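Local coordinates for protein fructosamine deglycase FrlB (PDB 3EUA) that converts a range of fructosamine 6-phosphates to glucose 6-phosphate and a free amino acid, at residues Asn300-Leu303 and Arg304-Asp308. Residues are numbered along the deposited sequence; the frame is centred on the assembly and turned at random.
Sequences NRVL and RSYAD
Val302 and Tyr306 sit one turn apart on an unbroken alpha-helix, where Tyr306 N donates to Val302 O; the same i to i+4 pattern joins Arg304 N to Asn300 O. Ala307 N reaches Leu303 O at 2.9 Å and 158°. In Ser305, chi1 of 67° tucks the hydroxyl back along the helix, and OG donates to Val302 O at 2.5 Å, a length too short to take literally; this carbonyl also takes Ser305 N, weakly. On the buried side, Val302 and Tyr306 point the same way, and CG1 of the valine rests 3.6 Å from CE1 of the ring. The ring also meets Phe186, while its OH makes a weak hydrogen bond to Glu179; with an alanine in its place, Val302 CG1 is likely to lose its aromatic neighbour and Glu179 that hydroxyl. Arg301 bends at chi2, bringing NH1 to 3.7 Å from Arg304 CB; the two side chains cross at about a right angle, and a water accepts from NH1. Helix 288-313 of the second SIS domain is amphipathic here: Val302, Leu303 and Tyr306 pack on Leu276 of strand 273-277, Leu303 and Ala307 on helix 205-220, while Arg301, Arg304 and Asp308 are at least partly exposed.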
ATOM      1  N   ASN A 300       8.143  -6.432  15.496  1.00 17.46           N
ATOM      2  CA  ASN A 300       7.851  -5.076  15.889  1.00 18.41           C
ATOM      3  C   ASN A 300       8.403  -4.706  17.266  1.00 18.16           C
ATOM      4  O   ASN A 300       8.901  -3.579  17.462  1.00 18.39           O
ATOM      5  CB  ASN A 300       6.351  -4.842  15.918  1.00 17.89           C
ATOM      6  CG  ASN A 300       6.015  -3.421  16.185  1.00 21.11           C
ATOM      7  OD1 ASN A 300       6.396  -2.557  15.415  1.00 22.49           O
ATOM      8  ND2 ASN A 300       5.247  -3.156  17.257  1.00 20.79           N
ATOM      9  N   ARG A 301       8.270  -5.625  18.222  1.00 18.48           N
ATOM     10  CA  ARG A 301       8.761  -5.379  19.582  1.00 18.44           C
ATOM     11  C   ARG A 301      10.278  -5.266  19.601  1.00 18.08           C
ATOM     12  O   ARG A 301      10.844  -4.409  20.258  1.00 18.22           O
ATOM     13  CB  ARG A 301       8.319  -6.494  20.521  1.00 18.87           C
ATOM     14  CG  ARG A 301       8.772  -6.326  21.992  1.00 18.76           C
ATOM     15  CD  ARG A 301       8.179  -5.033  22.632  1.00 20.95           C
ATOM     16  NE  ARG A 301       8.791  -4.681  23.910  1.00 20.33           N
ATOM     17  CZ  ARG A 301       9.882  -3.930  24.055  1.00 21.69           C
ATOM     18  NH1 ARG A 301      10.537  -3.438  23.022  1.00 22.64           N
ATOM     19  NH2 ARG A 301      10.331  -3.665  25.264  1.00 24.21           N
ATOM     20  N   VAL A 302      10.958  -6.149  18.872  1.00 18.95           N
ATOM     21  CA  VAL A 302      12.430  -6.099  18.807  1.00 18.60           C
ATOM     22  C   VAL A 302      12.898  -4.783  18.197  1.00 19.14           C
ATOM     23  O   VAL A 302      13.826  -4.140  18.710  1.00 19.34           O
ATOM     24  CB  VAL A 302      12.975  -7.271  18.005  1.00 18.77           C
ATOM     25  CG1 VAL A 302      14.459  -7.090  17.700  1.00 18.97           C
ATOM     26  CG2 VAL A 302      12.689  -8.593  18.769  1.00 18.53           C
ATOM     27  N   LEU A 303      12.230  -4.362  17.122  1.00 19.67           N
ATOM     28  CA  LEU A 303      12.546  -3.105  16.441  1.00 19.63           C
ATOM     29  C   LEU A 303      12.415  -1.907  17.373  1.00 20.59           C
ATOM     30  O   LEU A 303      13.180  -0.956  17.261  1.00 20.47           O
ATOM     31  CB  LEU A 303      11.674  -2.919  15.204  1.00 19.53           C
ATOM     32  CG  LEU A 303      12.085  -3.691  13.954  1.00 18.99           C
ATOM     33  CD1 LEU A 303      11.012  -3.541  12.919  1.00 17.81           C
ATOM     34  CD2 LEU A 303      13.464  -3.211  13.439  1.00 18.58           C
ATOM     35  N   ARG A 304      11.485  -1.966  18.317  1.00 21.98           N
ATOM     36  CA  ARG A 304      11.362  -0.881  19.272  1.00 23.21           C
ATOM     37  C   ARG A 304      12.635  -0.761  20.105  1.00 22.04           C
ATOM     38  O   ARG A 304      13.002   0.338  20.452  1.00 22.56           O
ATOM     39  CB  ARG A 304      10.184  -1.062  20.212  1.00 24.56           C
ATOM     40  CG  ARG A 304       9.885   0.187  21.074  1.00 30.02           C
ATOM     41  CD  ARG A 304       9.092   1.145  20.270  1.00 37.27           C
ATOM     42  NE  ARG A 304       8.850   2.429  20.914  1.00 40.59           N
ATOM     43  CZ  ARG A 304       7.988   3.342  20.446  1.00 42.39           C
ATOM     44  NH1 ARG A 304       7.823   4.491  21.095  1.00 42.30           N
ATOM     45  NH2 ARG A 304       7.256   3.103  19.353  1.00 42.19           N
ATOM     46  N   SER A 305      13.299  -1.866  20.445  1.00 21.75           N
ATOM     47  CA  SER A 305      14.526  -1.796  21.227  1.00 21.53           C
ATOM     48  C   SER A 305      15.648  -1.177  20.385  1.00 21.26           C
ATOM     49  O   SER A 305      16.506  -0.464  20.907  1.00 20.44           O
ATOM     50  CB  SER A 305      14.893  -3.177  21.780  1.00 22.21           C
ATOM     51  OG  SER A 305      15.244  -4.075  20.750  1.00 21.42           O
ATOM     52  N   TYR A 306      15.616  -1.431  19.070  1.00 20.85           N
ATOM     53  CA  TYR A 306      16.588  -0.861  18.148  1.00 20.37           C
ATOM     54  C   TYR A 306      16.376   0.649  18.104  1.00 20.10           C
ATOM     55  O   TYR A 306      17.345   1.404  18.130  1.00 20.82           O
ATOM     56  CB  TYR A 306      16.468  -1.464  16.742  1.00 20.32           C
ATOM     57  CG  TYR A 306      17.112  -2.831  16.509  1.00 21.44           C
ATOM     58  CD1 TYR A 306      16.827  -3.923  17.321  1.00 22.56           C
ATOM     59  CD2 TYR A 306      17.965  -3.038  15.418  1.00 22.73           C
ATOM     60  CE1 TYR A 306      17.399  -5.167  17.087  1.00 21.71           C
ATOM     61  CE2 TYR A 306      18.535  -4.276  15.171  1.00 22.78           C
ATOM     62  CZ  TYR A 306      18.251  -5.341  16.002  1.00 22.23           C
ATOM     63  OH  TYR A 306      18.831  -6.575  15.742  1.00 21.32           O
ATOM     64  N   ALA A 307      15.114   1.070  18.057  1.00 19.54           N
ATOM     65  CA  ALA A 307      14.736   2.494  18.041  1.00 19.85           C
ATOM     66  C   ALA A 307      15.225   3.225  19.286  1.00 19.92           C
ATOM     67  O   ALA A 307      15.765   4.323  19.185  1.00 19.56           O
ATOM     68  CB  ALA A 307      13.210   2.636  17.888  1.00 19.36           C
ATOM     69  N   ASP A 308      15.040   2.604  20.450  1.00 20.64           N
ATOM     70  CA  ASP A 308      15.470   3.164  21.736  1.00 21.31           C
ATOM     71  C   ASP A 308      16.960   3.427  21.776  1.00 21.04           C
ATOM     72  O   ASP A 308      17.373   4.511  22.205  1.00 20.69           O
ATOM     73  CB  ASP A 308      15.067   2.247  22.909  1.00 21.58           C
ATOM     74  CG  ASP A 308      13.556   2.253  23.193  1.00 24.92           C
ATOM     75  OD1 ASP A 308      12.831   3.230  22.843  1.00 24.12           O
ATOM     76  OD2 ASP A 308      13.089   1.283  23.840  1.00 26.49           O
TER
HETATM   77  O   HOH W   1      12.175  -0.947  23.689  1.00 44.37           O